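Local coordinates for nickel-dependent hydrogenase large subunit (PDB 3MYR) that catalyses the reversible oxidation of molecular hydrogen at a nickel-iron active centre, working as a heterodimer with an iron-sulfur small subunit, at the interface of chains B and A. Numbering follows the deposited sequence. Chains: chain A, Nickel-dependent hydrogenase large subunit; chain B, Hydrogenase (NiFe) small subunit HydA.

Both contacts belong to the heterodimer of the [NiFe] hydrogenase, and their centres of C-alpha atoms lie about 19 Å apart. Contact 1 joins the small-subunit loop that carries a [4Fe-4S] ligand to the large-subunit CxxC segment at the active centre; contact 2 joins the region of the [3Fe-4S] cluster to an aromatic patch. They share no residue, but A:Trp54 of contact 2 and A:Arg59 of contact 1 stand in and just after helix 53-58, while A:His214 and A:Asn216 nearly adjoin in one loop. The large subunit thus seems to hold the cluster-bearing partner at two places along its electron path.

Contact 1: the interface of chains B and A. Residues chain B 12-16, 119-120; chain A 14, 37, 39, 41, 59-63, 214, 557.
B:Cys14 holds SG in the crowded position between its backbone N and carbonyl carbon (chi1 82°), whereas A:Cys61, a nickel ligand by family, sets SG anti to its own N (chi1 -170°). The residue after A:Cys61 makes the link: A:Gly62 N gives a nearly straight hydrogen bond to the carbonyl O of B:Cys14, 2.7 Å away, from above the carbonyl plane. The sulfur, B:Cys14 SG, meets the edge of the A:His214 imidazole in plane, 3.3 Å from A:His214 CE1, and on its own chain it accepts a hydrogen bond from B:Gly16 N.

A:Arg39 bends at chi3 (-62°) and turns its guanidinium toward the carbonyls of A:Arg59 and A:Ile60. A:Arg39 NH2 gives a hydrogen bond to A:Ile60 O at 2.8 Å, on a carbonyl lone pair, and NH1 binds A:Arg59 O; both bonds lie in the guanidinium plane and fix its rotation. One face is capped by A:Ile41 CD1, the other lies toward B:Glu13 O, and water 1 bridges NH1 to B:Gln12 O. Further back, the methylenes of A:Arg39 run alongside B:Pro120, with A:Arg39 CD 3.8 Å from B:Pro120 CG. The side chains of A:Ile41 and B:Leu119 cross at about a right angle, their CD1 atoms 3.5 Å apart.

In the fold, the small-subunit loop just ahead of helix 16-23, with helix 118-121 beside it, faces the large-subunit CxxC loop that follows helix 53-58, near the C-terminal helix 556-560.

Contact 2: the interface of chains B and A. Residues chain B 203, 245, 248, 262; chain A 51-52, 54, 216-218, 223, 468.
In this [NiFe] hydrogenase heterodimer, a cluster of aromatic rings joins the small subunit's C-terminal region to the large subunit, and B:Tyr262 runs through its middle. CB, with CG anti to the carbonyl carbon, starts beside A:Trp468 CZ2. B:Tyr262 CG lies 3.5 Å from A:Trp468 CZ2, and the indole's six-membered ring stands edge-on to the phenol, planes 83° apart, with CH2 over the centre of one phenol face. Along one rim, B:Tyr262 CD2 passes the carboxylate OD1 of A:Asp52 at 3.3 Å and CE2 the carbonyl O of A:Arg51; along the other, CD1 and CE1 stay against the tryptophan. At the tip, B:Tyr262 OH accepts a hydrogen bond from A:Trp54 NE1 at 3.0 Å, in the indole plane. B:Tyr262 OH also shares a nearly straight hydrogen bond of 2.7 Å with B:His245 NE2, direction not settled, while water 4 links it to A:Arg51 O. A phenylalanine here, lacking the hydroxyl, would probably leave A:Trp54 NE1 and B:His245 NE2 without this shared partner and loosen the hold on the imidazole.

B:His245, CG anti to the backbone N (chi1 -165°), lays its ring nearly parallel to the A:Asn216 amide, planes 15° apart, with the two CB atoms 3.6 Å from each other. It also meets the rim of A:Trp54 edge-to-face. B:Phe203 receives A:Val218 CG1 over the centre of one face, 3.8 Å from the ring centroid, and sends CE2 against a face of A:Trp468. Water 5 joins the carbonyl oxygens of B:Phe203 and A:Pro223, and water 6 ties B:Tyr262 N to A:Asp52 OD1.

Contact 1: the interface of chains B and A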
ATOM      1  N   GLN B  12      -5.326 -11.213  -7.547  1.00 17.71           N
ATOM      2  CA  GLN B  12      -4.451 -11.454  -6.372  1.00 17.58           C
ATOM      3  C   GLN B  12      -3.230 -10.546  -6.481  1.00 20.19           C
ATOM      4  O   GLN B  12      -2.086 -11.007  -6.786  1.00 17.68           O
ATOM      5  CB  GLN B  12      -4.000 -12.915  -6.287  1.00 18.35           C
ATOM      6  CG  GLN B  12      -5.170 -13.914  -6.120  1.00 18.91           C
ATOM      7  CD  GLN B  12      -4.582 -15.305  -6.084  1.00 23.53           C
ATOM      8  OE1 GLN B  12      -4.104 -15.787  -7.103  1.00 18.67           O
ATOM      9  NE2 GLN B  12      -4.615 -15.969  -4.907  1.00 19.18           N
ATOM     10  N   GLU B  13      -3.460  -9.253  -6.297  1.00 18.55           N
ATOM     11  CA  GLU B  13      -2.373  -8.299  -6.481  1.00 20.43           C
ATOM     12  C   GLU B  13      -2.021  -7.655  -5.126  1.00 21.62           C
ATOM     13  O   GLU B  13      -2.814  -7.744  -4.129  1.00 18.93           O
ATOM     14  CB  GLU B  13      -2.709  -7.199  -7.483  1.00 19.07           C
ATOM     15  CG  GLU B  13      -4.150  -6.820  -7.601  1.00 31.83           C
ATOM     16  CD  GLU B  13      -4.667  -5.721  -6.656  1.00 41.13           C
ATOM     17  OE1 GLU B  13      -5.630  -5.997  -5.837  1.00 44.25           O
ATOM     18  OE2 GLU B  13      -4.295  -4.547  -6.892  1.00 42.14           O
ATOM     19  N   CYS B  14      -0.926  -6.891  -5.126  1.00 18.09           N
ATOM     20  CA  CYS B  14      -0.580  -6.196  -3.892  1.00 19.46           C
ATOM     21  C   CYS B  14      -0.832  -4.682  -4.100  1.00 19.46           C
ATOM     22  O   CYS B  14      -0.627  -3.886  -3.190  1.00 17.92           O
ATOM     23  CB  CYS B  14       0.921  -6.520  -3.588  1.00 17.06           C
ATOM     24  SG  CYS B  14       2.116  -5.460  -4.549  1.00 20.88           S
ATOM     25  N   THR B  15      -1.236  -4.312  -5.333  1.00 20.71           N
ATOM     26  CA  THR B  15      -1.580  -2.942  -5.763  1.00 20.94           C
ATOM     27  C   THR B  15      -0.305  -2.131  -6.119  1.00 20.60           C
ATOM     28  O   THR B  15      -0.386  -1.008  -6.599  1.00 21.12           O
ATOM     29  CB  THR B  15      -2.607  -2.194  -4.808  1.00 23.68           C
ATOM     30  OG1 THR B  15      -3.761  -3.045  -4.553  1.00 24.16           O
ATOM     31  CG2 THR B  15      -3.138  -0.819  -5.437  1.00 18.72           C
ATOM     32  N   GLY B  16       0.864  -2.742  -5.974  1.00 20.78           N
ATOM     33  CA  GLY B  16       2.101  -2.179  -6.543  1.00 17.96           C
ATOM     34  C   GLY B  16       2.030  -1.768  -7.999  1.00 20.48           C
ATOM     35  O   GLY B  16       2.633  -0.726  -8.391  1.00 18.32           O
ATOM     36  N   LEU B 119       4.022 -13.966  -7.118  1.00 18.33           N
ATOM     37  CA  LEU B 119       4.187 -14.336  -5.752  1.00 18.68           C
ATOM     38  C   LEU B 119       3.161 -15.355  -5.295  1.00 18.25           C
ATOM     39  O   LEU B 119       3.528 -16.314  -4.668  1.00 15.98           O
ATOM     40  CB  LEU B 119       4.117 -13.102  -4.888  1.00 17.52           C
ATOM     41  CG  LEU B 119       4.628 -13.084  -3.487  1.00 23.50           C
ATOM     42  CD1 LEU B 119       4.035 -12.043  -2.541  1.00 19.84           C
ATOM     43  CD2 LEU B 119       5.445 -14.241  -2.964  1.00 21.31           C
ATOM     44  N   PRO B 120       1.863 -15.116  -5.553  1.00 18.85           N
ATOM     45  CA  PRO B 120       0.864 -16.135  -5.117  1.00 17.72           C
ATOM     46  C   PRO B 120       1.155 -17.548  -5.686  1.00 19.70           C
ATOM     47  O   PRO B 120       0.823 -18.582  -5.074  1.00 18.80           O
ATOM     48  CB  PRO B 120      -0.473 -15.616  -5.711  1.00 17.70           C
ATOM     49  CG  PRO B 120      -0.254 -14.056  -5.819  1.00 15.38           C
ATOM     50  CD  PRO B 120       1.262 -14.013  -6.326  1.00 15.18           C
TER
ATOM     51  N   GLU A  14      -7.303  -0.210  -0.758  1.00 18.15           N
ATOM     52  CA  GLU A  14      -6.462  -1.256  -1.352  1.00 19.10           C
ATOM     53  C   GLU A  14      -7.107  -2.628  -1.091  1.00 19.11           C
ATOM     54  O   GLU A  14      -7.516  -2.923   0.024  1.00 20.09           O
ATOM     55  CB  GLU A  14      -5.071  -1.231  -0.705  1.00 21.94           C
ATOM     56  CG  GLU A  14      -4.036  -2.129  -1.493  1.00 20.55           C
ATOM     57  CD  GLU A  14      -4.410  -3.634  -1.499  1.00 27.99           C
ATOM     58  OE1 GLU A  14      -4.184  -4.308  -2.581  1.00 22.45           O
ATOM     59  OE2 GLU A  14      -4.930  -4.131  -0.446  1.00 23.82           O
ATOM     60  N   MET A  37     -10.026 -11.932  -0.510  1.00 19.57           N
ATOM     61  CA  MET A  37      -8.899 -12.455  -1.324  1.00 18.53           C
ATOM     62  C   MET A  37      -7.799 -12.904  -0.368  1.00 19.55           C
ATOM     63  O   MET A  37      -7.503 -12.216   0.641  1.00 20.03           O
ATOM     64  CB  MET A  37      -8.406 -11.412  -2.331  1.00 15.86           C
ATOM     65  CG  MET A  37      -7.307 -11.914  -3.301  1.00 16.21           C
ATOM     66  SD  MET A  37      -5.616 -11.905  -2.585  1.00 20.40           S
ATOM     67  CE  MET A  37      -5.088 -10.166  -2.842  1.00 16.23           C
ATOM     68  N   ARG A  39      -3.686 -14.876  -0.391  1.00 17.06           N
ATOM     69  CA  ARG A  39      -2.515 -15.412  -1.112  1.00 18.72           C
ATOM     70  C   ARG A  39      -1.700 -16.464  -0.314  1.00 20.61           C
ATOM     71  O   ARG A  39      -1.107 -17.388  -0.911  1.00 19.23           O
ATOM     72  CB  ARG A  39      -1.594 -14.285  -1.620  1.00 18.23           C
ATOM     73  CG  ARG A  39      -2.284 -13.429  -2.677  1.00 17.69           C
ATOM     74  CD  ARG A  39      -1.651 -12.063  -2.921  1.00 17.96           C
ATOM     75  NE  ARG A  39      -1.703 -11.263  -1.696  1.00 22.28           N
ATOM     76  CZ  ARG A  39      -0.920 -10.213  -1.437  1.00 19.33           C
ATOM     77  NH1 ARG A  39       0.039  -9.855  -2.308  1.00 19.69           N
ATOM     78  NH2 ARG A  39      -1.030  -9.598  -0.250  1.00 17.83           N
ATOM     79  N   ILE A  41       0.960 -15.846   1.858  1.00 22.93           N
ATOM     80  CA  ILE A  41       2.369 -15.539   1.839  1.00 21.45           C
ATOM     81  C   ILE A  41       3.137 -16.151   3.040  1.00 23.90           C
ATOM     82  O   ILE A  41       4.313 -16.548   2.928  1.00 21.82           O
ATOM     83  CB  ILE A  41       2.555 -14.002   1.722  1.00 23.18           C
ATOM     84  CG1 ILE A  41       1.990 -13.573   0.358  1.00 22.44           C
ATOM     85  CG2 ILE A  41       4.124 -13.612   1.917  1.00 19.77           C
ATOM     86  CD1 ILE A  41       1.822 -12.041   0.173  1.00 24.42           C
ATOM     87  N   ARG A  59       5.988  -7.549  -0.798  1.00 19.03           N
ATOM     88  CA  ARG A  59       4.928  -7.762  -1.791  1.00 18.10           C
ATOM     89  C   ARG A  59       3.600  -8.200  -1.169  1.00 18.81           C
ATOM     90  O   ARG A  59       2.632  -8.423  -1.886  1.00 19.78           O
ATOM     91  CB  ARG A  59       5.380  -8.755  -2.893  1.00 18.62           C
ATOM     92  CG  ARG A  59       6.144  -8.040  -4.039  1.00 16.51           C
ATOM     93  CD  ARG A  59       7.493  -7.379  -3.564  1.00 13.40           C
ATOM     94  NE  ARG A  59       8.328  -7.063  -4.725  1.00 16.47           N
ATOM     95  CZ  ARG A  59       9.601  -6.693  -4.652  1.00 18.00           C
ATOM     96  NH1 ARG A  59      10.248  -6.807  -3.484  1.00 15.51           N
ATOM     97  NH2 ARG A  59      10.245  -6.238  -5.751  1.00 16.68           N
ATOM     98  N   ILE A  60       3.522  -8.245   0.153  1.00 17.81           N
ATOM     99  CA  ILE A  60       2.198  -8.205   0.775  1.00 18.62           C
ATOM    100  C   ILE A  60       1.413  -7.014   0.240  1.00 19.63           C
ATOM    101  O   ILE A  60       0.198  -7.096   0.021  1.00 19.22           O
ATOM    102  CB  ILE A  60       2.320  -8.159   2.333  1.00 18.43           C
ATOM    103  CG1 ILE A  60       2.714  -9.591   2.770  1.00 16.24           C
ATOM    104  CG2 ILE A  60       0.961  -7.679   2.979  1.00 16.80           C
ATOM    105  CD1 ILE A  60       3.085  -9.664   4.357  1.00 15.90           C
ATOM    106  N   CYS A  61       2.084  -5.879   0.041  1.00 19.35           N
ATOM    107  CA  CYS A  61       1.308  -4.697  -0.318  1.00 20.17           C
ATOM    108  C   CYS A  61       2.153  -3.611  -0.906  1.00 19.18           C
ATOM    109  O   CYS A  61       3.188  -3.292  -0.373  1.00 19.53           O
ATOM    110  CB  CYS A  61       0.501  -4.158   0.869  1.00 22.07           C
ATOM    111  SG  CYS A  61      -0.678  -2.872   0.302  1.00 23.91           S
ATOM    112  N   GLY A  62       1.727  -3.083  -2.045  1.00 18.33           N
ATOM    113  CA  GLY A  62       2.472  -2.031  -2.682  1.00 18.61           C
ATOM    114  C   GLY A  62       1.940  -0.627  -2.425  1.00 19.75           C
ATOM    115  O   GLY A  62       2.479   0.358  -2.965  1.00 21.25           O
ATOM    116  N   VAL A  63       0.882  -0.490  -1.622  1.00 21.60           N
ATOM    117  CA  VAL A  63       0.418   0.864  -1.228  1.00 18.68           C
ATOM    118  C   VAL A  63       1.229   1.256   0.002  1.00 20.39           C
ATOM    119  O   VAL A  63       1.930   2.262  -0.027  1.00 20.54           O
ATOM    120  CB  VAL A  63      -1.082   0.897  -0.864  1.00 21.90           C
ATOM    121  CG1 VAL A  63      -1.462   2.321  -0.319  1.00 19.76           C
ATOM    122  CG2 VAL A  63      -1.848   0.621  -2.094  1.00 17.21           C
ATOM    123  N   HIS A 214       8.238  -0.615  -3.997  1.00 15.38           N
ATOM    124  CA  HIS A 214       9.029  -1.722  -3.608  1.00 17.22           C
ATOM    125  C   HIS A 214      10.545  -1.480  -3.565  1.00 17.28           C
ATOM    126  O   HIS A 214      11.320  -2.217  -4.180  1.00 16.74           O
ATOM    127  CB  HIS A 214       8.569  -2.976  -4.413  1.00 15.78           C
ATOM    128  CG  HIS A 214       7.216  -3.467  -3.983  1.00 17.75           C
ATOM    129  ND1 HIS A 214       6.388  -4.240  -4.767  1.00 17.26           N
ATOM    130  CD2 HIS A 214       6.521  -3.211  -2.850  1.00 12.99           C
ATOM    131  CE1 HIS A 214       5.257  -4.470  -4.127  1.00 14.54           C
ATOM    132  NE2 HIS A 214       5.331  -3.879  -2.942  1.00 17.61           N
ATOM    133  N   ALA A 557      -4.961  -6.434   1.188  1.00 17.22           N
ATOM    134  CA  ALA A 557      -3.789  -7.255   0.840  1.00 17.67           C
ATOM    135  C   ALA A 557      -2.904  -7.283   2.098  1.00 19.79           C
ATOM    136  O   ALA A 557      -2.468  -8.361   2.534  1.00 20.26           O
ATOM    137  CB  ALA A 557      -2.991  -6.603  -0.371  1.00 16.21           C
TER
HETATM  138  O   HOH W   1       0.396 -10.522  -5.286  1.00 13.07           O
HETATM  139  O   HOH W   2      -1.249 -18.604  -3.385  1.00 15.73           O
HETATM  140  O   HOH W   3      -5.365  -6.882  -3.122  1.00 20.48           O

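Contact 2: the interface of chains B and A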
ATOM      1  N   PHE B 203      27.630  -5.050   1.315  1.00 21.88           N
ATOM      2  CA  PHE B 203      26.917  -3.867   0.877  1.00 21.09           C
ATOM      3  C   PHE B 203      27.613  -2.545   1.102  1.00 22.35           C
ATOM      4  O   PHE B 203      27.194  -1.489   0.518  1.00 20.24           O
ATOM      5  CB  PHE B 203      25.469  -3.879   1.425  1.00 18.90           C
ATOM      6  CG  PHE B 203      24.746  -5.099   1.013  1.00 20.81           C
ATOM      7  CD1 PHE B 203      24.161  -5.179  -0.248  1.00 19.87           C
ATOM      8  CD2 PHE B 203      24.740  -6.235   1.840  1.00 21.03           C
ATOM      9  CE1 PHE B 203      23.563  -6.365  -0.677  1.00 23.83           C
ATOM     10  CE2 PHE B 203      24.127  -7.378   1.423  1.00 23.46           C
ATOM     11  CZ  PHE B 203      23.564  -7.455   0.140  1.00 20.80           C
ATOM     12  N   HIS B 245      21.769  -2.659  -4.427  1.00 17.09           N
ATOM     13  CA  HIS B 245      21.237  -3.982  -4.143  1.00 15.99           C
ATOM     14  C   HIS B 245      21.291  -4.839  -5.401  1.00 16.37           C
ATOM     15  O   HIS B 245      20.906  -4.369  -6.475  1.00 16.88           O
ATOM     16  CB  HIS B 245      19.741  -3.891  -3.603  1.00 14.75           C
ATOM     17  CG  HIS B 245      19.281  -5.165  -2.963  1.00 19.00           C
ATOM     18  ND1 HIS B 245      18.898  -6.268  -3.697  1.00 16.31           N
ATOM     19  CD2 HIS B 245      19.289  -5.562  -1.664  1.00 15.85           C
ATOM     20  CE1 HIS B 245      18.628  -7.266  -2.875  1.00 21.70           C
ATOM     21  NE2 HIS B 245      18.857  -6.866  -1.637  1.00 17.26           N
ATOM     22  N   LEU B 248      16.923  -8.816  -8.137  1.00 16.09           N
ATOM     23  CA  LEU B 248      16.244 -10.028  -7.672  1.00 17.61           C
ATOM     24  C   LEU B 248      15.742 -10.892  -8.823  1.00 18.39           C
ATOM     25  O   LEU B 248      15.225 -12.010  -8.551  1.00 17.27           O
ATOM     26  CB  LEU B 248      14.967  -9.616  -6.861  1.00 19.62           C
ATOM     27  CG  LEU B 248      15.209  -8.633  -5.670  1.00 19.75           C
ATOM     28  CD1 LEU B 248      13.868  -8.126  -5.078  1.00 16.35           C
ATOM     29  CD2 LEU B 248      16.067  -9.244  -4.622  1.00 17.29           C
ATOM     30  N   TYR B 262      20.414 -14.053  -2.345  1.00 20.10           N
ATOM     31  CA  TYR B 262      21.785 -13.629  -2.116  1.00 23.52           C
ATOM     32  C   TYR B 262      22.819 -14.683  -2.512  1.00 25.87           C
ATOM     33  O   TYR B 262      23.943 -14.572  -2.118  1.00 23.85           O
ATOM     34  CB  TYR B 262      21.974 -13.181  -0.669  1.00 22.30           C
ATOM     35  CG  TYR B 262      21.078 -11.987  -0.367  1.00 22.92           C
ATOM     36  CD1 TYR B 262      21.418 -10.718  -0.829  1.00 15.16           C
ATOM     37  CD2 TYR B 262      19.874 -12.138   0.364  1.00 15.93           C
ATOM     38  CE1 TYR B 262      20.571  -9.612  -0.611  1.00 16.87           C
ATOM     39  CE2 TYR B 262      18.998 -11.010   0.584  1.00 19.26           C
ATOM     40  CZ  TYR B 262      19.364  -9.780   0.105  1.00 16.85           C
ATOM     41  OH  TYR B 262      18.629  -8.674   0.419  1.00 17.56           O
TER
ATOM     42  N   ARG A  51      17.172 -14.083   5.252  1.00 19.32           N
ATOM     43  CA  ARG A  51      17.685 -12.822   4.657  1.00 20.00           C
ATOM     44  C   ARG A  51      16.804 -12.435   3.452  1.00 20.16           C
ATOM     45  O   ARG A  51      16.809 -11.268   3.078  1.00 19.77           O
ATOM     46  CB  ARG A  51      19.146 -12.941   4.241  1.00 20.18           C
ATOM     47  CG  ARG A  51      20.036 -13.109   5.509  1.00 20.35           C
ATOM     48  CD  ARG A  51      21.420 -13.484   5.070  1.00 19.60           C
ATOM     49  NE  ARG A  51      21.422 -14.717   4.308  1.00 21.31           N
ATOM     50  CZ  ARG A  51      22.444 -15.137   3.547  1.00 24.31           C
ATOM     51  NH1 ARG A  51      23.601 -14.473   3.532  1.00 20.30           N
ATOM     52  NH2 ARG A  51      22.343 -16.291   2.896  1.00 20.60           N
ATOM     53  N   ASP A  52      16.147 -13.416   2.814  1.00 18.52           N
ATOM     54  CA  ASP A  52      15.279 -13.114   1.621  1.00 20.37           C
ATOM     55  C   ASP A  52      13.856 -12.682   2.034  1.00 20.71           C
ATOM     56  O   ASP A  52      13.103 -12.217   1.171  1.00 20.74           O
ATOM     57  CB  ASP A  52      15.059 -14.372   0.743  1.00 21.64           C
ATOM     58  CG  ASP A  52      16.342 -14.906   0.065  1.00 26.04           C
ATOM     59  OD1 ASP A  52      17.423 -14.355   0.308  1.00 24.82           O
ATOM     60  OD2 ASP A  52      16.240 -15.914  -0.707  1.00 29.11           O
ATOM     61  N   TRP A  54      12.314 -10.316   3.481  1.00 18.58           N
ATOM     62  CA  TRP A  54      11.844  -8.966   3.311  1.00 16.99           C
ATOM     63  C   TRP A  54      11.311  -8.769   1.913  1.00 17.90           C
ATOM     64  O   TRP A  54      10.344  -8.017   1.744  1.00 16.43           O
ATOM     65  CB  TRP A  54      12.860  -7.880   3.645  1.00 14.24           C
ATOM     66  CG  TRP A  54      13.967  -7.856   2.625  1.00 20.01           C
ATOM     67  CD1 TRP A  54      15.181  -8.518   2.712  1.00 20.12           C
ATOM     68  CD2 TRP A  54      13.982  -7.180   1.364  1.00 17.50           C
ATOM     69  NE1 TRP A  54      15.915  -8.304   1.590  1.00 17.92           N
ATOM     70  CE2 TRP A  54      15.227  -7.495   0.741  1.00 18.60           C
ATOM     71  CE3 TRP A  54      13.038  -6.394   0.655  1.00 18.11           C
ATOM     72  CZ2 TRP A  54      15.586  -7.019  -0.554  1.00 19.28           C
ATOM     73  CZ3 TRP A  54      13.402  -5.915  -0.656  1.00 16.34           C
ATOM     74  CH2 TRP A  54      14.643  -6.246  -1.236  1.00 18.41           C
ATOM     75  N   ASN A 216      14.479  -1.583  -2.124  1.00 16.89           N
ATOM     76  CA  ASN A 216      15.274  -2.701  -1.531  1.00 18.00           C
ATOM     77  C   ASN A 216      15.735  -2.447  -0.097  1.00 18.72           C
ATOM     78  O   ASN A 216      15.996  -1.296   0.285  1.00 17.68           O
ATOM     79  CB  ASN A 216      16.482  -3.018  -2.460  1.00 17.13           C
ATOM     80  CG  ASN A 216      15.992  -3.438  -3.864  1.00 21.70           C
ATOM     81  OD1 ASN A 216      16.155  -2.697  -4.833  1.00 22.88           O
ATOM     82  ND2 ASN A 216      15.254  -4.528  -3.922  1.00 14.63           N
ATOM     83  N   PHE A 217      15.902  -3.537   0.647  1.00 20.28           N
ATOM     84  CA  PHE A 217      16.337  -3.472   2.039  1.00 20.14           C
ATOM     85  C   PHE A 217      17.384  -4.536   2.237  1.00 20.51           C
ATOM     86  O   PHE A 217      17.556  -5.358   1.389  1.00 17.21           O
ATOM     87  CB  PHE A 217      15.170  -3.718   3.006  1.00 19.42           C
ATOM     88  CG  PHE A 217      14.140  -2.668   2.922  1.00 23.97           C
ATOM     89  CD1 PHE A 217      14.281  -1.496   3.654  1.00 25.28           C
ATOM     90  CD2 PHE A 217      13.119  -2.773   1.955  1.00 20.47           C
ATOM     91  CE1 PHE A 217      13.397  -0.432   3.422  1.00 29.37           C
ATOM     92  CE2 PHE A 217      12.185  -1.779   1.768  1.00 26.03           C
ATOM     93  CZ  PHE A 217      12.313  -0.588   2.492  1.00 28.03           C
ATOM     94  N   VAL A 218      18.196  -4.440   3.284  1.00 20.26           N
ATOM     95  CA  VAL A 218      18.977  -5.618   3.656  1.00 21.87           C
ATOM     96  C   VAL A 218      18.958  -5.824   5.158  1.00 22.05           C
ATOM     97  O   VAL A 218      18.947  -4.846   5.950  1.00 20.22           O
ATOM     98  CB  VAL A 218      20.484  -5.570   3.282  1.00 23.71           C
ATOM     99  CG1 VAL A 218      20.659  -5.912   1.934  1.00 29.60           C
ATOM    100  CG2 VAL A 218      21.070  -4.198   3.572  1.00 18.40           C
ATOM    101  N   PRO A 223      21.152  -1.102   1.760  1.00 18.52           N
ATOM    102  CA  PRO A 223      22.069  -1.552   0.689  1.00 18.92           C
ATOM    103  C   PRO A 223      22.822  -0.368   0.069  1.00 20.30           C
ATOM    104  O   PRO A 223      23.834  -0.575  -0.573  1.00 25.04           O
ATOM    105  CB  PRO A 223      21.126  -2.206  -0.375  1.00 16.56           C
ATOM    106  CG  PRO A 223      19.727  -1.912   0.044  1.00 18.50           C
ATOM    107  CD  PRO A 223      19.717  -1.209   1.397  1.00 18.08           C
ATOM    108  N   TRP A 468      26.012 -11.730   8.675  1.00 27.58           N
ATOM    109  CA  TRP A 468      25.443 -11.927   7.324  1.00 26.23           C
ATOM    110  C   TRP A 468      25.394 -13.402   6.896  1.00 27.83           C
ATOM    111  O   TRP A 468      24.438 -13.821   6.267  1.00 28.10           O
ATOM    112  CB  TRP A 468      26.226 -11.101   6.297  1.00 25.95           C
ATOM    113  CG  TRP A 468      25.717 -11.288   4.898  1.00 24.50           C
ATOM    114  CD1 TRP A 468      26.332 -11.969   3.865  1.00 24.01           C
ATOM    115  CD2 TRP A 468      24.433 -10.826   4.383  1.00 17.22           C
ATOM    116  NE1 TRP A 468      25.494 -11.930   2.742  1.00 21.35           N
ATOM    117  CE2 TRP A 468      24.348 -11.224   3.044  1.00 21.09           C
ATOM    118  CE3 TRP A 468      23.348 -10.124   4.956  1.00 21.33           C
ATOM    119  CZ2 TRP A 468      23.204 -10.963   2.248  1.00 18.59           C
ATOM    120  CZ3 TRP A 468      22.201  -9.823   4.138  1.00 18.52           C
ATOM    121  CH2 TRP A 468      22.155 -10.255   2.822  1.00 18.33           C
TER
HETATM  122  O   HOH W   4      18.707  -9.110   3.511  1.00 11.80           O
HETATM  123  O   HOH W   5      26.070  -2.150  -2.190  1.00 14.94           O
HETATM  124  O   HOH W   6      19.538 -15.811  -0.222  1.00 16.19           O